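Local coordinates for protein flavocytochrome C3 fumarate reductase (PDB 1QO8) that reduces fumarate to succinate, using a bound FAD and four covalently attached c-type hemes to carry electrons, at residues 251-254 against 255-258; 258-262 against 263-267; 373-377 against 378-382. All coordinates share one frame; numbering follows the deposited sequence.

Contact 1 lies within helix 248-262 of the FAD-binding domain; contact 2 takes in its last turn and the loop that follows. They share Lys258, and their centres lie about 10 Å apart. Contact 1 is the part nearer the cofactor: the side chain of Ile253 comes within about 6 Å of the FAD. Contact 2 ends the helix and leads to strand 267-268; the side chain of Ala260 there is about 13 Å from the FAD. Contact 3 is remote from both, its centre about 34 Å from that of contact 1 and about 44 Å from that of contact 2. It holds Glu373, a fumarate-binding residue by similarity, and its Arg376 side chain lies about 6 Å from that of Arg397, the probable proton donor.

Contact 1. Residues 251-254 against 255-258; sequences EIID and TLRK
Ile253 lays its CG2 methyl against one face of the Arg257 guanidinium, offset toward the rim and 3.5 Å from Arg257 NE. Ile253 CG2 stands anti to its own backbone N (CG1 at chi1 -77°), which turns this methyl along the helix toward Arg257. The arginine chain is extended from CG to NE and passes over Ile253 O on its way. Asp254 OD1 is 3.8 Å from Arg257 NH1, a long salt bridge. The oxygen lies well out of the guanidinium plane, so the pair attracts by charge alone. A water at the guanidinium edge closes the gap: it accepts from Arg257 NH1 at 2.9 Å and donates to Asp254 OD1. Both groups have other partners: Arg257 NH2 hydrogen-bonds Ser156 O, Arg257 NH1 hydrogen-bonds Leu60 O, and Asp254 pairs with Lys246. All this is an i to i+3 and i to i+4 pattern on helix 248-262, which packs against helix 131-143 of the FAD-binding domain. Leu256 faces that helix, touching Phe134 and Leu138. Ile252 lies alongside Leu256 and points the same way, with Ile252 CG2 only 3.5 Å from Leu256 CD1, a tight fit. In Thr255, chi1 of -58° sets OG1 beside the backbone N, and hydroxyl and amide share one acceptor: Glu251 O lies 2.6 Å from Thr255 OG1 and 3.0 Å from Thr255 N.

Contact 2. Residues 258-262 against 263-267; sequences KAAKE and QGIDT
Ala260 and Ile265 meet where helix 248-262 ends and the chain turns toward strand 267-268, an edge strand, within this chain, of the parallel sheet in the FAD-binding domain. Backbone hydrogen bonds make the turn. Gln263 N donates to Ala259 O at 3.2 Å and continues the helical pattern, although Gln263 is the first residue to leave helical angles. Gly264 N then reaches back to Lys261 O at 3.2 Å, approaching from above the carbonyl plane rather than along a lone pair. Gly264 has a positive phi of 72°, which turns the chain away from the helix. Ile265 N makes a weak hydrogen bond to Ala260 O at 2.9 Å, with an N-H...O angle of 128°.

Apolar contact follows the same turn. Ala260 CB lies 4.0 Å from Ile265 CB, so the last helical turn and the returning chain are joined on their buried side. Helix 131-143 covers this side: Phe134 touches Ala260, while Ser137 and Lys141 touch Ile265. Leu149 of strand 147-150 also touches Ile265.

Polar groups lie toward the outside. The side chains of Lys261 and Glu262 are exposed, and Lys141 donates to the carbonyl oxygen of Gln263. Chi1 of -69° puts Gln263 CG beside its own N, 3.5 Å from Ala259 O; a bend at chi2 then leads the amide off past the helix end.

Contact 3. Residues 373-377 against 378-382; sequences ETVRG and VGAVM
Ala380 N bonds back to Val375 O and Gly379 N to Arg376 O, the two bonds of a Schellman motif that closes the short helix 374-377, with Gly379 at a positive phi of 142°. The Ala380 N to Val375 O bond is 3.1 Å long and fairly straight, N-H...O 159°. Gly379 N donates to Arg376 O at 2.9 Å, coming from above the carbonyl plane. Val378 N adds a weak bond to Thr374 O at 3.0 Å.

Among the side chains, Val375 and Ala380 form the apolar touch of the motif. Val375 CG1, anti to the backbone N (chi1 -173°), reaches Ala380 CB at 3.8 Å. Ala380 CB also lies 3.3 Å from Val375 O, so it rests against the carbonyl that its own N-H binds. Val378 CG2 lies beside its own backbone N and meets Thr374 O at 3.3 Å.

Ile414 of strand 412-417 touches both Val375 and Ala380, and Val427 and Tyr430 of helix 425-432 add to the cover of Val375. The turn leads straight into strand 381-383, where Val381 makes backbone hydrogen bonds with Ile415. At the other end, Glu373, which by similarity binds fumarate, forms a salt bridge with Arg397, the probable proton donor, while Arg376 NH1 hydrogen-bonds Glu393 O. The bonds of the turn take up the carbonyls of Thr374, Val375 and Arg376, consistent with a set exit from the substrate-site segment into the sheet.

Contact 1. Residues 251-254 against 255-258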
ATOM      1  N   GLU A 251     -26.073 -21.016   5.222  1.00 42.74           N
ATOM      2  CA  GLU A 251     -27.122 -21.102   4.209  1.00 43.91           C
ATOM      3  C   GLU A 251     -26.549 -20.837   2.820  1.00 44.64           C
ATOM      4  O   GLU A 251     -26.948 -21.529   1.870  1.00 43.40           O
ATOM      5  CB  GLU A 251     -28.260 -20.139   4.440  1.00 43.50           C
ATOM      6  CG  GLU A 251     -29.475 -20.241   3.585  1.00 45.85           C
ATOM      7  CD  GLU A 251     -30.365 -21.433   3.786  1.00 48.29           C
ATOM      8  OE1 GLU A 251     -30.046 -22.289   4.648  1.00 49.36           O
ATOM      9  OE2 GLU A 251     -31.355 -21.494   2.998  1.00 50.52           O
ATOM     10  N   ILE A 252     -25.892 -19.667   2.664  1.00 44.48           N
ATOM     11  CA  ILE A 252     -25.455 -19.285   1.313  1.00 43.93           C
ATOM     12  C   ILE A 252     -24.446 -20.252   0.685  1.00 41.13           C
ATOM     13  O   ILE A 252     -24.626 -20.584  -0.490  1.00 41.45           O
ATOM     14  CB  ILE A 252     -25.005 -17.825   1.222  1.00 45.74           C
ATOM     15  CG1 ILE A 252     -26.174 -16.875   1.458  1.00 46.30           C
ATOM     16  CG2 ILE A 252     -24.431 -17.521  -0.166  1.00 44.78           C
ATOM     17  CD1 ILE A 252     -25.830 -15.395   1.638  1.00 45.79           C
ATOM     18  N   ILE A 253     -23.427 -20.682   1.347  1.00 40.46           N
ATOM     19  CA  ILE A 253     -22.363 -21.562   0.890  1.00 41.38           C
ATOM     20  C   ILE A 253     -22.949 -22.979   0.806  1.00 42.87           C
ATOM     21  O   ILE A 253     -22.565 -23.674  -0.120  1.00 40.05           O
ATOM     22  CB  ILE A 253     -21.208 -21.618   1.914  1.00 39.60           C
ATOM     23  CG1 ILE A 253     -20.367 -20.345   1.790  1.00 41.52           C
ATOM     24  CG2 ILE A 253     -20.297 -22.860   1.877  1.00 36.91           C
ATOM     25  CD1 ILE A 253     -19.888 -19.961   0.408  1.00 43.00           C
ATOM     26  N   ASP A 254     -23.839 -23.381   1.721  1.00 42.44           N
ATOM     27  CA  ASP A 254     -24.525 -24.685   1.522  1.00 45.06           C
ATOM     28  C   ASP A 254     -25.277 -24.633   0.196  1.00 45.68           C
ATOM     29  O   ASP A 254     -25.197 -25.565  -0.637  1.00 44.96           O
ATOM     30  CB  ASP A 254     -25.423 -25.128   2.668  1.00 44.92           C
ATOM     31  CG  ASP A 254     -24.638 -25.558   3.901  1.00 50.08           C
ATOM     32  OD1 ASP A 254     -23.385 -25.664   3.996  1.00 51.78           O
ATOM     33  OD2 ASP A 254     -25.220 -25.859   4.980  1.00 50.90           O
ATOM     34  N   THR A 255     -25.965 -23.536  -0.118  1.00 43.61           N
ATOM     35  CA  THR A 255     -26.776 -23.450  -1.309  1.00 45.30           C
ATOM     36  C   THR A 255     -25.913 -23.431  -2.585  1.00 46.96           C
ATOM     37  O   THR A 255     -26.255 -24.045  -3.573  1.00 43.19           O
ATOM     38  CB  THR A 255     -27.631 -22.178  -1.313  1.00 46.86           C
ATOM     39  OG1 THR A 255     -28.409 -22.244  -0.133  1.00 49.04           O
ATOM     40  CG2 THR A 255     -28.542 -22.133  -2.508  1.00 48.66           C
ATOM     41  N   LEU A 256     -24.796 -22.696  -2.568  1.00 45.79           N
ATOM     42  CA  LEU A 256     -23.904 -22.587  -3.696  1.00 47.04           C
ATOM     43  C   LEU A 256     -23.125 -23.901  -3.867  1.00 46.89           C
ATOM     44  O   LEU A 256     -22.986 -24.276  -5.013  1.00 48.02           O
ATOM     45  CB  LEU A 256     -22.950 -21.377  -3.542  1.00 42.41           C
ATOM     46  CG  LEU A 256     -23.621 -20.021  -3.503  1.00 43.95           C
ATOM     47  CD1 LEU A 256     -22.702 -18.985  -2.802  1.00 42.25           C
ATOM     48  CD2 LEU A 256     -24.085 -19.511  -4.892  1.00 37.53           C
ATOM     49  N   ARG A 257     -22.702 -24.611  -2.820  1.00 46.11           N
ATOM     50  CA  ARG A 257     -22.085 -25.890  -2.969  1.00 47.77           C
ATOM     51  C   ARG A 257     -23.011 -26.897  -3.704  1.00 51.15           C
ATOM     52  O   ARG A 257     -22.533 -27.657  -4.570  1.00 49.77           O
ATOM     53  CB  ARG A 257     -21.705 -26.598  -1.664  1.00 45.63           C
ATOM     54  CG  ARG A 257     -20.613 -25.912  -0.871  1.00 44.03           C
ATOM     55  CD  ARG A 257     -20.509 -26.514   0.526  1.00 42.55           C
ATOM     56  NE  ARG A 257     -19.248 -26.120   1.150  1.00 38.87           N
ATOM     57  CZ  ARG A 257     -19.018 -26.469   2.400  1.00 38.39           C
ATOM     58  NH1 ARG A 257     -19.971 -27.098   3.112  1.00 39.75           N
ATOM     59  NH2 ARG A 257     -17.904 -26.156   3.016  1.00 35.79           N
ATOM     60  N   LYS A 258     -24.256 -26.992  -3.228  1.00 51.64           N
ATOM     61  CA  LYS A 258     -25.196 -27.882  -3.888  1.00 54.27           C
ATOM     62  C   LYS A 258     -25.469 -27.430  -5.320  1.00 51.02           C
ATOM     63  O   LYS A 258     -25.354 -28.292  -6.201  1.00 49.22           O
ATOM     64  CB  LYS A 258     -26.564 -28.052  -3.200  1.00 57.78           C
ATOM     65  CG  LYS A 258     -26.283 -28.601  -1.791  1.00 65.46           C
ATOM     66  CD  LYS A 258     -27.339 -29.608  -1.394  1.00 70.19           C
ATOM     67  CE  LYS A 258     -26.882 -30.499  -0.221  1.00 73.10           C
ATOM     68  NZ  LYS A 258     -28.013 -31.522  -0.092  1.00 76.30           N
TER
HETATM   69  O   HOH W   1     -22.466 -28.489   2.713  1.00 50.58           O

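Contact 2. Residues 258-262 against 263-267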
ATOM      1  N   LYS A 258     -24.256 -26.992  -3.228  1.00 51.64           N
ATOM      2  CA  LYS A 258     -25.196 -27.882  -3.888  1.00 54.27           C
ATOM      3  C   LYS A 258     -25.469 -27.430  -5.320  1.00 51.02           C
ATOM      4  O   LYS A 258     -25.354 -28.292  -6.201  1.00 49.22           O
ATOM      5  CB  LYS A 258     -26.564 -28.052  -3.200  1.00 57.78           C
ATOM      6  CG  LYS A 258     -26.283 -28.601  -1.791  1.00 65.46           C
ATOM      7  CD  LYS A 258     -27.339 -29.608  -1.394  1.00 70.19           C
ATOM      8  CE  LYS A 258     -26.882 -30.499  -0.221  1.00 73.10           C
ATOM      9  NZ  LYS A 258     -28.013 -31.522  -0.092  1.00 76.30           N
ATOM     10  N   ALA A 259     -25.717 -26.170  -5.586  1.00 46.35           N
ATOM     11  CA  ALA A 259     -25.883 -25.785  -6.990  1.00 46.66           C
ATOM     12  C   ALA A 259     -24.622 -25.982  -7.820  1.00 48.96           C
ATOM     13  O   ALA A 259     -24.830 -26.358  -8.994  1.00 48.90           O
ATOM     14  CB  ALA A 259     -26.432 -24.384  -7.149  1.00 46.14           C
ATOM     15  N   ALA A 260     -23.399 -25.945  -7.312  1.00 49.70           N
ATOM     16  CA  ALA A 260     -22.253 -26.120  -8.202  1.00 53.17           C
ATOM     17  C   ALA A 260     -22.168 -27.622  -8.517  1.00 55.69           C
ATOM     18  O   ALA A 260     -21.846 -27.936  -9.646  1.00 56.79           O
ATOM     19  CB  ALA A 260     -20.950 -25.570  -7.683  1.00 49.90           C
ATOM     20  N   LYS A 261     -22.421 -28.483  -7.553  1.00 59.12           N
ATOM     21  CA  LYS A 261     -22.492 -29.922  -7.760  1.00 61.40           C
ATOM     22  C   LYS A 261     -23.639 -30.302  -8.683  1.00 61.72           C
ATOM     23  O   LYS A 261     -23.353 -31.059  -9.624  1.00 60.52           O
ATOM     24  CB  LYS A 261     -22.505 -30.674  -6.421  1.00 62.56           C
ATOM     25  CG  LYS A 261     -22.526 -32.192  -6.566  1.00 65.85           C
ATOM     26  CD  LYS A 261     -23.028 -32.953  -5.359  1.00 66.95           C
ATOM     27  CE  LYS A 261     -22.020 -33.851  -4.666  1.00 70.73           C
ATOM     28  NZ  LYS A 261     -22.515 -34.436  -3.371  1.00 71.21           N
ATOM     29  N   GLU A 262     -24.838 -29.762  -8.645  1.00 62.82           N
ATOM     30  CA  GLU A 262     -25.884 -30.032  -9.621  1.00 65.19           C
ATOM     31  C   GLU A 262     -25.564 -29.609 -11.043  1.00 67.89           C
ATOM     32  O   GLU A 262     -26.047 -30.262 -11.992  1.00 69.34           O
ATOM     33  CB  GLU A 262     -27.257 -29.443  -9.217  1.00 67.33           C
ATOM     34  CG  GLU A 262     -27.871 -30.163  -8.022  1.00 70.02           C
ATOM     35  CD  GLU A 262     -29.039 -29.557  -7.291  1.00 71.57           C
ATOM     36  OE1 GLU A 262     -29.664 -28.557  -7.716  1.00 72.44           O
ATOM     37  OE2 GLU A 262     -29.430 -30.064  -6.204  1.00 71.67           O
ATOM     38  N   GLN A 263     -24.805 -28.562 -11.326  1.00 66.96           N
ATOM     39  CA  GLN A 263     -24.456 -28.104 -12.646  1.00 65.45           C
ATOM     40  C   GLN A 263     -23.157 -28.750 -13.125  1.00 62.89           C
ATOM     41  O   GLN A 263     -22.617 -28.231 -14.089  1.00 63.60           O
ATOM     42  CB  GLN A 263     -24.161 -26.592 -12.662  1.00 66.80           C
ATOM     43  CG  GLN A 263     -25.359 -25.694 -12.432  1.00 70.35           C
ATOM     44  CD  GLN A 263     -26.234 -25.740 -13.681  1.00 71.82           C
ATOM     45  OE1 GLN A 263     -25.714 -25.461 -14.766  1.00 73.16           O
ATOM     46  NE2 GLN A 263     -27.477 -26.126 -13.457  1.00 72.06           N
ATOM     47  N   GLY A 264     -22.595 -29.700 -12.432  1.00 60.58           N
ATOM     48  CA  GLY A 264     -21.367 -30.375 -12.730  1.00 61.63           C
ATOM     49  C   GLY A 264     -20.049 -29.650 -12.571  1.00 62.06           C
ATOM     50  O   GLY A 264     -18.980 -30.065 -13.052  1.00 59.81           O
ATOM     51  N   ILE A 265     -20.045 -28.519 -11.873  1.00 61.73           N
ATOM     52  CA  ILE A 265     -18.807 -27.876 -11.455  1.00 60.72           C
ATOM     53  C   ILE A 265     -18.348 -28.535 -10.162  1.00 62.93           C
ATOM     54  O   ILE A 265     -19.030 -28.274  -9.118  1.00 63.05           O
ATOM     55  CB  ILE A 265     -19.077 -26.413 -11.105  1.00 59.69           C
ATOM     56  CG1 ILE A 265     -19.786 -25.728 -12.282  1.00 59.21           C
ATOM     57  CG2 ILE A 265     -17.764 -25.770 -10.697  1.00 58.56           C
ATOM     58  CD1 ILE A 265     -20.366 -24.389 -11.857  1.00 57.37           C
ATOM     59  N   ASP A 266     -17.293 -29.330 -10.199  1.00 60.08           N
ATOM     60  CA  ASP A 266     -16.795 -29.825  -8.925  1.00 63.57           C
ATOM     61  C   ASP A 266     -15.684 -28.911  -8.416  1.00 63.03           C
ATOM     62  O   ASP A 266     -14.762 -28.626  -9.216  1.00 62.97           O
ATOM     63  CB  ASP A 266     -16.368 -31.289  -9.066  1.00 68.91           C
ATOM     64  CG  ASP A 266     -17.616 -32.159  -9.310  1.00 73.27           C
ATOM     65  OD1 ASP A 266     -18.774 -31.637  -9.254  1.00 74.32           O
ATOM     66  OD2 ASP A 266     -17.413 -33.374  -9.550  1.00 73.40           O
ATOM     67  N   THR A 267     -15.615 -28.527  -7.160  1.00 57.82           N
ATOM     68  CA  THR A 267     -14.423 -27.823  -6.716  1.00 59.43           C
ATOM     69  C   THR A 267     -13.182 -28.708  -6.644  1.00 59.30           C
ATOM     70  O   THR A 267     -13.218 -29.791  -6.033  1.00 61.39           O
ATOM     71  CB  THR A 267     -14.744 -27.122  -5.399  1.00 61.52           C
ATOM     72  OG1 THR A 267     -13.542 -26.633  -4.710  1.00 63.29           O
ATOM     73  CG2 THR A 267     -15.420 -28.200  -4.624  1.00 65.03           C
TER

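Contact 3. Residues 373-377 against 378-382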
ATOM      1  N   GLU A 373     -20.789  -6.002  20.983  1.00 41.16           N
ATOM      2  CA  GLU A 373     -20.744  -4.769  21.837  1.00 43.36           C
ATOM      3  C   GLU A 373     -21.958  -4.703  22.730  1.00 41.67           C
ATOM      4  O   GLU A 373     -21.840  -4.215  23.867  1.00 41.02           O
ATOM      5  CB  GLU A 373     -20.532  -3.577  20.915  1.00 43.08           C
ATOM      6  CG  GLU A 373     -21.803  -3.180  20.170  1.00 48.00           C
ATOM      7  CD  GLU A 373     -21.458  -2.129  19.121  1.00 53.11           C
ATOM      8  OE1 GLU A 373     -20.245  -1.788  18.988  1.00 57.18           O
ATOM      9  OE2 GLU A 373     -22.315  -1.607  18.410  1.00 55.30           O
ATOM     10  N   THR A 374     -23.063  -5.404  22.421  1.00 42.37           N
ATOM     11  CA  THR A 374     -24.232  -5.468  23.275  1.00 43.97           C
ATOM     12  C   THR A 374     -23.950  -6.226  24.567  1.00 44.37           C
ATOM     13  O   THR A 374     -24.743  -6.018  25.536  1.00 43.05           O
ATOM     14  CB  THR A 374     -25.476  -6.028  22.588  1.00 47.17           C
ATOM     15  OG1 THR A 374     -25.408  -7.445  22.448  1.00 50.90           O
ATOM     16  CG2 THR A 374     -25.719  -5.433  21.210  1.00 47.60           C
ATOM     17  N   VAL A 375     -22.865  -7.002  24.688  1.00 39.48           N
ATOM     18  CA  VAL A 375     -22.474  -7.563  25.962  1.00 37.76           C
ATOM     19  C   VAL A 375     -22.152  -6.438  26.972  1.00 41.42           C
ATOM     20  O   VAL A 375     -22.648  -6.536  28.111  1.00 37.66           O
ATOM     21  CB  VAL A 375     -21.383  -8.625  25.982  1.00 38.42           C
ATOM     22  CG1 VAL A 375     -21.169  -9.257  27.354  1.00 35.34           C
ATOM     23  CG2 VAL A 375     -21.770  -9.779  25.003  1.00 36.46           C
ATOM     24  N   ARG A 376     -21.361  -5.451  26.595  1.00 39.73           N
ATOM     25  CA  ARG A 376     -21.112  -4.246  27.357  1.00 39.52           C
ATOM     26  C   ARG A 376     -22.393  -3.382  27.425  1.00 40.57           C
ATOM     27  O   ARG A 376     -22.784  -3.000  28.530  1.00 39.24           O
ATOM     28  CB  ARG A 376     -19.906  -3.484  26.792  1.00 37.95           C
ATOM     29  CG  ARG A 376     -18.609  -4.300  26.846  1.00 41.81           C
ATOM     30  CD  ARG A 376     -17.498  -3.538  26.100  1.00 40.19           C
ATOM     31  NE  ARG A 376     -17.561  -3.801  24.644  1.00 40.24           N
ATOM     32  CZ  ARG A 376     -17.504  -2.909  23.698  1.00 40.18           C
ATOM     33  NH1 ARG A 376     -17.461  -1.629  24.097  1.00 37.20           N
ATOM     34  NH2 ARG A 376     -17.431  -3.013  22.403  1.00 39.64           N
ATOM     35  N   GLY A 377     -23.182  -3.246  26.388  1.00 40.17           N
ATOM     36  CA  GLY A 377     -24.405  -2.420  26.360  1.00 42.61           C
ATOM     37  C   GLY A 377     -25.382  -2.827  27.460  1.00 43.51           C
ATOM     38  O   GLY A 377     -25.983  -2.031  28.207  1.00 42.45           O
ATOM     39  N   VAL A 378     -25.431  -4.128  27.779  1.00 39.34           N
ATOM     40  CA  VAL A 378     -26.441  -4.666  28.657  1.00 39.58           C
ATOM     41  C   VAL A 378     -25.835  -4.856  30.012  1.00 35.07           C
ATOM     42  O   VAL A 378     -26.478  -5.345  30.966  1.00 33.14           O
ATOM     43  CB  VAL A 378     -27.188  -5.900  28.056  1.00 45.67           C
ATOM     44  CG1 VAL A 378     -28.274  -6.421  29.006  1.00 49.66           C
ATOM     45  CG2 VAL A 378     -27.857  -5.710  26.709  1.00 43.94           C
ATOM     46  N   GLY A 379     -24.557  -4.441  30.264  1.00 35.28           N
ATOM     47  CA  GLY A 379     -24.062  -4.397  31.610  1.00 31.89           C
ATOM     48  C   GLY A 379     -22.648  -4.787  31.941  1.00 34.58           C
ATOM     49  O   GLY A 379     -22.203  -4.641  33.069  1.00 34.10           O
ATOM     50  N   ALA A 380     -21.973  -5.535  30.982  1.00 33.05           N
ATOM     51  CA  ALA A 380     -20.741  -6.161  31.425  1.00 34.70           C
ATOM     52  C   ALA A 380     -19.687  -5.050  31.619  1.00 34.60           C
ATOM     53  O   ALA A 380     -19.759  -4.016  31.026  1.00 31.86           O
ATOM     54  CB  ALA A 380     -20.246  -7.137  30.366  1.00 35.99           C
ATOM     55  N   VAL A 381     -18.694  -5.391  32.381  1.00 35.81           N
ATOM     56  CA  VAL A 381     -17.513  -4.662  32.693  1.00 40.32           C
ATOM     57  C   VAL A 381     -16.314  -5.199  31.851  1.00 40.90           C
ATOM     58  O   VAL A 381     -16.331  -6.384  31.556  1.00 38.76           O
ATOM     59  CB  VAL A 381     -17.222  -4.904  34.187  1.00 37.66           C
ATOM     60  CG1 VAL A 381     -15.898  -4.351  34.700  1.00 37.47           C
ATOM     61  CG2 VAL A 381     -18.371  -4.278  35.006  1.00 42.14           C
ATOM     62  N   MET A 382     -15.349  -4.309  31.569  1.00 41.49           N
ATOM     63  CA  MET A 382     -14.135  -4.698  30.864  1.00 42.70           C
ATOM     64  C   MET A 382     -12.929  -4.329  31.709  1.00 42.33           C
ATOM     65  O   MET A 382     -12.814  -3.188  32.129  1.00 39.78           O
ATOM     66  CB  MET A 382     -14.073  -4.047  29.471  1.00 41.82           C
ATOM     67  CG  MET A 382     -12.920  -4.638  28.611  1.00 40.35           C
ATOM     68  SD  MET A 382     -13.062  -4.064  26.900  1.00 40.10           S
ATOM     69  CE  MET A 382     -13.036  -2.291  27.075  1.00 40.19           C
TER